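Transcriptional regulator, TetR family (Agrobacterium tumefaciens, PDB 2G7S) probably acts as a dimeric TetR-family transcriptional regulator, binding DNA through N-terminal helix-turn-helix domains and probably responding to a small-molecule signal through its all-helical C-terminal domains. Local coordinates at residues T19-G24 with F103-L108; L55-V60 with E118-E123; Q62-A67 with V124-R129. All coordinates share one frame; numbering follows the deposited sequence. Where two conformers were deposited one is given.

Contact 1 (T19-G24 with F103-L108); sequences TLIIRG and FCVCAL
At the junction between the DNA-binding and regulatory domains of the TetR fold, Ile22, late in helix 6-24, packs against Phe103, just before helix 105-110, and Val105 in its first turn. The backbones come nearest at Ile22 and Val105, with CA atoms 5.7 Å apart, and their side chains cross at about a right angle. An isoleucine suits this place because it splits at CB into a CG1-CD1 arm for Val105 and a CG2 methyl for Phe103. With CG1 beside the backbone N (chi1 -69°), Ile22 CG1 meets Val105 CG2 at 3.5 Å, and CD1 rests on the same methyl. Ile22 CG2 lies 3.6 Å from Phe103 O and also meets Phe103 CB. Ile21 CG2 approaches Val105 CG2 more loosely, at 4.4 Å. Cys104 occupies the N-cap of helix 105-110. Around the joint, Tyr63 of helix 52-77 touches Val105, and Arg23 packs on Val115 of the second subunit. Leu108 points toward helix 6-24, its CD1 against the Ile21 and Ile22 carbonyls and its CD2 near the slim Gly24. The Ile22 carbonyl oxygen accepts a hydrogen bond from Arg173 NH1, while Leu108 CD1 presses against that same Ile22 O at 3.2 Å.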
# COMPACT_ATOMS: atom_id res chain seq x y z
N THR A 19 -2.81 -13.94 10.85
CA THR A 19 -2.04 -13.00 11.64
C THR A 19 -0.64 -12.82 11.05
O THR A 19 -0.15 -11.70 10.94
CB THR A 19 -1.97 -13.55 13.08
OG1 THR A 19 -3.30 -13.63 13.57
CG2 THR A 19 -1.13 -12.68 13.97
N LEU A 20 -0.03 -13.91 10.58
CA LEU A 20 1.33 -13.80 10.02
C LEU A 20 1.32 -12.99 8.71
O LEU A 20 2.24 -12.22 8.44
CB LEU A 20 2.00 -15.19 9.77
CG LEU A 20 2.09 -16.06 11.08
CD1 LEU A 20 2.68 -17.40 10.68
CD2 LEU A 20 2.99 -15.32 12.11
N ILE A 21 0.31 -13.23 7.85
CA ILE A 21 0.30 -12.57 6.57
C ILE A 21 0.10 -11.04 6.73
O ILE A 21 0.62 -10.25 5.89
CB ILE A 21 -0.72 -13.23 5.64
CG1 ILE A 21 -0.27 -13.32 4.23
CG2 ILE A 21 -2.12 -12.82 5.97
CD1 ILE A 21 -1.11 -14.24 3.33
N ILE A 22 -0.63 -10.63 7.77
CA ILE A 22 -0.79 -9.20 8.01
C ILE A 22 0.49 -8.51 8.44
O ILE A 22 0.64 -7.27 8.29
CB ILE A 22 -2.01 -9.01 8.97
CG1 ILE A 22 -3.29 -9.37 8.25
CG2 ILE A 22 -2.10 -7.56 9.46
CD1 ILE A 22 -4.44 -9.56 9.25
N ARG A 23 1.45 -9.28 8.95
CA ARG A 23 2.73 -8.68 9.29
C ARG A 23 3.62 -8.40 8.10
O ARG A 23 4.40 -7.44 8.10
CB ARG A 23 3.49 -9.53 10.30
CG ARG A 23 2.85 -9.50 11.71
CD ARG A 23 3.14 -10.77 12.46
NE ARG A 23 4.51 -11.29 12.36
CZ ARG A 23 4.84 -12.34 11.61
NH1 ARG A 23 3.94 -12.88 10.83
NH2 ARG A 23 6.07 -12.84 11.61
N GLY A 24 3.60 -9.29 7.12
CA GLY A 24 4.61 -9.20 6.04
C GLY A 24 4.24 -9.76 4.70
O GLY A 24 5.17 -9.87 3.91
N PHE A 103 -3.88 -4.07 9.46
CA PHE A 103 -3.72 -3.85 8.02
C PHE A 103 -4.71 -4.80 7.34
O PHE A 103 -4.91 -5.93 7.83
CB PHE A 103 -2.29 -4.13 7.56
CG PHE A 103 -1.78 -3.21 6.44
CD1 PHE A 103 -0.97 -2.14 6.71
CD2 PHE A 103 -2.11 -3.47 5.13
CE1 PHE A 103 -0.48 -1.31 5.71
CE2 PHE A 103 -1.59 -2.67 4.12
CZ PHE A 103 -0.82 -1.59 4.40
N CYS A 104 -5.26 -4.39 6.22
CA CYS A 104 -6.14 -5.25 5.43
C CYS A 104 -5.27 -6.33 4.72
O CYS A 104 -4.29 -6.01 4.05
CB CYS A 104 -6.84 -4.35 4.42
SG CYS A 104 -7.76 -5.36 3.16
N VAL A 105 -5.65 -7.61 4.87
CA VAL A 105 -4.95 -8.71 4.20
C VAL A 105 -4.87 -8.47 2.72
O VAL A 105 -3.84 -8.75 2.08
CB VAL A 105 -5.81 -10.00 4.47
CG1 VAL A 105 -5.37 -11.15 3.55
CG2 VAL A 105 -5.77 -10.42 5.95
N CYS A 106 -6.00 -8.00 2.13
CA CYS A 106 -6.03 -7.89 0.67
C CYS A 106 -5.23 -6.67 0.22
O CYS A 106 -4.55 -6.73 -0.81
CB CYS A 106 -7.44 -7.80 0.15
SG CYS A 106 -8.25 -9.42 0.32
N ALA A 107 -5.27 -5.56 0.97
CA ALA A 107 -4.47 -4.43 0.56
C ALA A 107 -2.98 -4.80 0.60
O ALA A 107 -2.17 -4.34 -0.24
CB ALA A 107 -4.78 -3.21 1.48
N LEU A 108 -2.57 -5.56 1.62
CA LEU A 108 -1.18 -5.93 1.74
C LEU A 108 -0.80 -6.83 0.57
O LEU A 108 0.24 -6.65 -0.08
CB LEU A 108 -0.88 -6.59 3.16
CG LEU A 108 0.59 -6.38 3.69
CD1 LEU A 108 0.67 -6.77 5.16
CD2 LEU A 108 1.70 -7.00 2.91

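Contact 2 (L55-V60 with E118-E123); sequences LVCKLV and ETVVLE
Cys57 SG is the polar atom on which this pair of parallel TetR-fold helices closes: it lies 3.4 Å from Thr119 OG1 and 3.6 Å from Val120 N. Neither approach amounts to a hydrogen bond, and Cys57 SG also packs on Val120 CG2 at 3.8 Å. A cysteine suits this place, since its compact, polarisable sulfur can lie against both the Thr119 hydroxyl and a Val120 methyl. The short axes of 55-60 and 118-123 run almost in the same direction, 6° apart, and approach to 9.1 Å. Deeper in, Val56 CG1 meets Val120 CG1 at 3.9 Å, valine against valine, and the short branched chains let the helices come close. One turn on, Val60 and Glu123 lie alongside each other, pointing opposite ways, with Val60 CG1 touching Glu123 CB at 3.6 Å. Val60 also touches Val105, Cys106 and Leu109 of helix 105-110, so it joins three helices. Glu123 serves two purposes: its CB packs on Val60, while a bend at chi2 (-76°) turns the chain beyond CG and carries the carboxylate aside. From there Glu123 OE1 makes a long, weak ion pair with Arg64 NH1, and Glu123 CG lies 4.2 Å from Cys57 O.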
# COMPACT_ATOMS: atom_id res chain seq x y z
N LEU A 55 -3.89 -22.66 0.90
CA LEU A 55 -4.11 -22.14 2.25
C LEU A 55 -4.43 -20.64 2.18
O LEU A 55 -5.39 -20.14 2.82
CB LEU A 55 -2.80 -22.39 3.01
CG LEU A 55 -2.87 -22.15 4.49
CD1 LEU A 55 -1.65 -22.91 5.20
CD2 LEU A 55 -2.76 -20.75 4.72
N VAL A 56 -3.63 -19.92 1.39
CA VAL A 56 -3.86 -18.45 1.34
C VAL A 56 -5.16 -18.10 0.57
O VAL A 56 -5.87 -17.15 0.99
CB VAL A 56 -2.61 -17.78 0.76
CG1 VAL A 56 -2.87 -16.26 0.58
CG2 VAL A 56 -1.43 -18.02 1.74
N CYS A 57 -5.52 -18.87 -0.46
CA CYS A 57 -6.83 -18.57 -1.05
C CYS A 57 -7.93 -18.78 -0.05
O CYS A 57 -8.88 -17.98 -0.02
CB CYS A 57 -7.08 -19.52 -2.23
SG CYS A 57 -6.19 -19.09 -3.74
N LYS A 58 -7.83 -19.84 0.77
CA LYS A 58 -8.87 -20.09 1.78
C LYS A 58 -8.91 -18.99 2.84
O LYS A 58 -9.97 -18.65 3.36
CB LYS A 58 -8.63 -21.45 2.43
CG LYS A 58 -8.93 -22.55 1.43
CD LYS A 58 -10.42 -22.77 1.32
CE LYS A 58 -10.75 -23.72 0.16
NZ LYS A 58 -9.70 -24.71 -0.02
N LEU A 59 -7.73 -18.52 3.23
CA LEU A 59 -7.66 -17.45 4.21
C LEU A 59 -8.27 -16.19 3.64
O LEU A 59 -9.00 -15.49 4.38
CB LEU A 59 -6.13 -17.25 4.46
CG LEU A 59 -5.40 -16.24 5.26
CD1 LEU A 59 -3.91 -16.68 5.33
CD2 LEU A 59 -5.62 -14.84 4.84
N VAL A 60 -7.91 -15.84 2.38
CA VAL A 60 -8.44 -14.58 1.83
C VAL A 60 -9.94 -14.72 1.61
O VAL A 60 -10.68 -13.76 1.87
CB VAL A 60 -7.74 -14.24 0.53
CG1 VAL A 60 -8.39 -13.07 -0.12
CG2 VAL A 60 -6.22 -13.98 0.81
N GLU A 118 -1.53 -17.03 -9.21
CA GLU A 118 -2.68 -16.44 -9.91
C GLU A 118 -3.98 -16.67 -9.13
O GLU A 118 -4.89 -15.80 -9.15
CB GLU A 118 -2.87 -17.04 -11.27
CG GLU A 118 -1.69 -16.76 -12.19
CD GLU A 118 -1.85 -17.39 -13.58
OE1 GLU A 118 -2.70 -18.27 -13.80
OE2 GLU A 118 -1.02 -17.00 -14.45
N THR A 119 -4.12 -17.84 -8.48
CA THR A 119 -5.39 -18.09 -7.77
C THR A 119 -5.57 -17.12 -6.59
O THR A 119 -6.72 -16.67 -6.30
CB THR A 119 -5.47 -19.50 -7.24
OG1 THR A 119 -4.28 -19.76 -6.50
CG2 THR A 119 -5.56 -20.52 -8.46
N VAL A 120 -4.47 -16.76 -5.93
CA VAL A 120 -4.53 -15.76 -4.85
C VAL A 120 -4.86 -14.39 -5.41
O VAL A 120 -5.66 -13.64 -4.80
CB VAL A 120 -3.19 -15.76 -4.05
CG1 VAL A 120 -3.24 -14.67 -2.95
CG2 VAL A 120 -2.98 -17.15 -3.44
N VAL A 121 -4.23 -14.06 -6.54
CA VAL A 121 -4.51 -12.75 -7.16
C VAL A 121 -6.00 -12.58 -7.45
O VAL A 121 -6.57 -11.51 -7.25
CB VAL A 121 -3.67 -12.58 -8.44
CG1 VAL A 121 -4.04 -11.26 -9.20
CG2 VAL A 121 -2.19 -12.62 -8.06
N LEU A 122 -6.66 -13.67 -7.89
CA LEU A 122 -8.10 -13.58 -8.19
C LEU A 122 -8.85 -13.15 -6.92
O LEU A 122 -9.76 -12.30 -7.00
CB LEU A 122 -8.64 -14.95 -8.68
CG LEU A 122 -8.17 -15.40 -10.02
CD1 LEU A 122 -8.76 -16.87 -10.23
CD2 LEU A 122 -8.67 -14.47 -11.11
N GLU A 123 -8.53 -13.77 -5.78
CA GLU A 123 -9.23 -13.44 -4.54
C GLU A 123 -8.96 -11.99 -4.09
O GLU A 123 -9.89 -11.26 -3.66
CB GLU A 123 -8.79 -14.39 -3.42
CG GLU A 123 -9.31 -15.84 -3.59
CD GLU A 123 -10.79 -16.01 -3.25
OE1 GLU A 123 -11.33 -15.16 -2.52
OE2 GLU A 123 -11.37 -17.03 -3.70

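Contact 3 (Q62-A67 with V124-R129); sequences QYRQEA and VRAHFR
Three side chains from helix 52-77 meet His127 of helix 118-144: Tyr63 over a face of the ring, Ala67 at its edge and Arg64 alongside CB. Tyr63 comes over one face of the imidazole, its CE2 4.2 Å from His127 CE1 and displaced toward the rim. The two ring planes are inclined to each other at 54°, with centroids 5.8 Å apart. Ala67 CB, small enough to fit near the ring's plane, meets the edge at His127 CE1, 4.4 Å away. Arg64 and His127 reach from their helices in opposing senses and overlap side by side: the methylenes of Arg64 run along the histidine, with Arg64 CD 3.8 Å from His127 CB. The arginine chain bends at chi3, and the guanidinium plane stands 81° from that of the imidazole. One guanidinium face looks onto the backbone of 118-144, with His127 N above it, and Ala126 CB lies over the same face; the small Ala126 lets the flat group lie close to the helix backbone. Arg64 was deposited in two conformers, so the very short approach to Ala126 CB is doubtful. His127 CG lies anti to the backbone N, which directs the ring between the helices and on to Cys104 and Cys106. The segment axes are 10.5 Å apart and only 13° from parallel. Such near-parallel packing of the long helix that leaves the DNA-binding domain on a helix of the C-terminal core is part of the all-helical TetR architecture.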
# COMPACT_ATOMS: atom_id res chain seq x y z
N GLN A 62 -12.07 -16.34 3.39
CA GLN A 62 -12.72 -16.19 4.72
C GLN A 62 -12.62 -14.71 5.14
O GLN A 62 -13.57 -14.16 5.76
CB GLN A 62 -11.95 -17.05 5.73
CG GLN A 62 -12.44 -16.96 7.19
CD GLN A 62 -11.53 -17.84 8.03
OE1 GLN A 62 -10.38 -17.48 8.37
NE2 GLN A 62 -12.00 -19.03 8.31
N TYR A 63 -11.48 -14.08 4.88
CA TYR A 63 -11.30 -12.66 5.29
C TYR A 63 -12.35 -11.80 4.52
O TYR A 63 -12.96 -10.89 5.10
CB TYR A 63 -9.87 -12.20 4.86
CG TYR A 63 -9.76 -10.71 4.96
CD1 TYR A 63 -9.49 -10.10 6.21
CD2 TYR A 63 -9.88 -9.90 3.81
CE1 TYR A 63 -9.38 -8.71 6.30
CE2 TYR A 63 -9.71 -8.47 3.90
CZ TYR A 63 -9.49 -7.91 5.15
OH TYR A 63 -9.37 -6.52 5.33
N ARG A 64 -12.54 -12.07 3.24
CA ARG A 64 -13.49 -11.28 2.48
C ARG A 64 -14.89 -11.54 3.04
O ARG A 64 -15.65 -10.59 3.28
CB ARG A 64 -13.43 -11.63 1.02
CG ARG A 64 -12.13 -11.12 0.41
CD ARG A 64 -12.09 -11.63 -1.04
NE ARG A 64 -13.17 -11.00 -1.79
CZ ARG A 64 -13.73 -11.52 -2.89
NH1 ARG A 64 -13.31 -12.69 -3.43
NH2 ARG A 64 -14.73 -10.85 -3.48
N GLN A 65 -15.23 -12.81 3.29
CA GLN A 65 -16.60 -13.13 3.82
C GLN A 65 -16.84 -12.29 5.07
O GLN A 65 -17.92 -11.61 5.20
CB GLN A 65 -16.73 -14.66 4.12
CG GLN A 65 -16.94 -15.57 2.93
CD GLN A 65 -17.09 -17.03 3.36
OE1 GLN A 65 -16.31 -17.54 4.20
NE2 GLN A 65 -18.08 -17.71 2.79
N GLU A 66 -15.86 -12.23 5.97
CA GLU A 66 -15.98 -11.47 7.19
C GLU A 66 -16.04 -9.99 6.87
O GLU A 66 -16.77 -9.23 7.55
CB GLU A 66 -14.79 -11.77 8.10
CG GLU A 66 -14.86 -13.18 8.66
CD GLU A 66 -13.54 -13.51 9.41
OE1 GLU A 66 -12.76 -12.59 9.79
OE2 GLU A 66 -13.29 -14.69 9.60
N ALA A 67 -15.30 -9.53 5.87
CA ALA A 67 -15.23 -8.08 5.62
C ALA A 67 -16.54 -7.64 5.09
O ALA A 67 -17.05 -6.59 5.50
CB ALA A 67 -14.11 -7.74 4.64
N VAL A 124 -7.73 -11.58 -4.25
CA VAL A 124 -7.36 -10.19 -3.83
C VAL A 124 -8.10 -9.19 -4.71
O VAL A 124 -8.68 -8.19 -4.21
CB VAL A 124 -5.84 -10.00 -3.93
CG1 VAL A 124 -5.46 -8.54 -3.70
CG2 VAL A 124 -5.17 -10.92 -2.87
N ARG A 125 -8.09 -9.39 -6.02
CA ARG A 125 -8.75 -8.42 -6.90
C ARG A 125 -10.23 -8.41 -6.63
O ARG A 125 -10.85 -7.33 -6.73
CB ARG A 125 -8.41 -8.71 -8.38
CG ARG A 125 -6.97 -8.37 -8.74
CD ARG A 125 -6.59 -8.67 -10.19
NE ARG A 125 -5.32 -7.97 -10.45
CZ ARG A 125 -4.41 -8.27 -11.39
NH1 ARG A 125 -3.37 -7.51 -11.56
NH2 ARG A 125 -4.51 -9.44 -12.06
N ALA A 126 -10.83 -9.55 -6.30
CA ALA A 126 -12.27 -9.61 -6.02
C ALA A 126 -12.61 -8.75 -4.79
O ALA A 126 -13.71 -8.13 -4.75
CB ALA A 126 -12.71 -11.06 -5.83
N HIS A 127 -11.72 -8.73 -3.79
CA HIS A 127 -12.00 -7.86 -2.65
C HIS A 127 -12.00 -6.37 -3.10
O HIS A 127 -12.84 -5.60 -2.68
CB HIS A 127 -10.92 -8.02 -1.62
CG HIS A 127 -11.01 -7.02 -0.53
ND1 HIS A 127 -11.97 -7.08 0.46
CD2 HIS A 127 -10.28 -5.88 -0.30
CE1 HIS A 127 -11.81 -6.04 1.27
NE2 HIS A 127 -10.81 -5.28 0.82
N PHE A 128 -11.01 -5.97 -3.90
CA PHE A 128 -10.97 -4.55 -4.31
C PHE A 128 -12.26 -4.20 -5.05
O PHE A 128 -12.79 -3.08 -4.86
CB PHE A 128 -9.74 -4.26 -5.20
CG PHE A 128 -8.49 -3.98 -4.44
CD1 PHE A 128 -7.89 -4.94 -3.58
CD2 PHE A 128 -7.88 -2.72 -4.54
CE1 PHE A 128 -6.72 -4.62 -2.88
CE2 PHE A 128 -6.71 -2.44 -3.88
CZ PHE A 128 -6.14 -3.37 -3.02
N ARG A 129 -12.63 -5.02 -6.04
CA ARG A 129 -13.82 -4.63 -6.82
C ARG A 129 -15.02 -4.60 -5.92
O ARG A 129 -15.89 -3.73 -6.09
CB ARG A 129 -14.07 -5.60 -8.00
CG ARG A 129 -13.04 -5.59 -9.14
CD ARG A 129 -13.40 -6.70 -10.24
NE ARG A 129 -14.30 -7.72 -9.70
CZ ARG A 129 -14.00 -9.00 -9.41
NH1 ARG A 129 -12.79 -9.50 -9.60
NH2 ARG A 129 -14.93 -9.77 -8.89

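How the contacts relate
Following the chain from the N terminus, contact 1 closes the first and longest loop, bringing 103-108 back to 19-24 across 78 residues. Contact 2 opens inside that loop, at 55-60, but closes beyond it, at 118-123; contact 3 does the same about two turns later, from 62-67 to 124-129. All three therefore cross rather than nest. Contacts 2 and 3 are successive steps along the same pair, helices 52-77 and 118-144. Contact 1 ties helix 6-24 to helix 105-110, and packing of Cys106 on Val60 and His127 joins it to the pair. Together they bind the DNA-binding domain to the regulatory core, while contacts 1 and 3 both reach the second subunit.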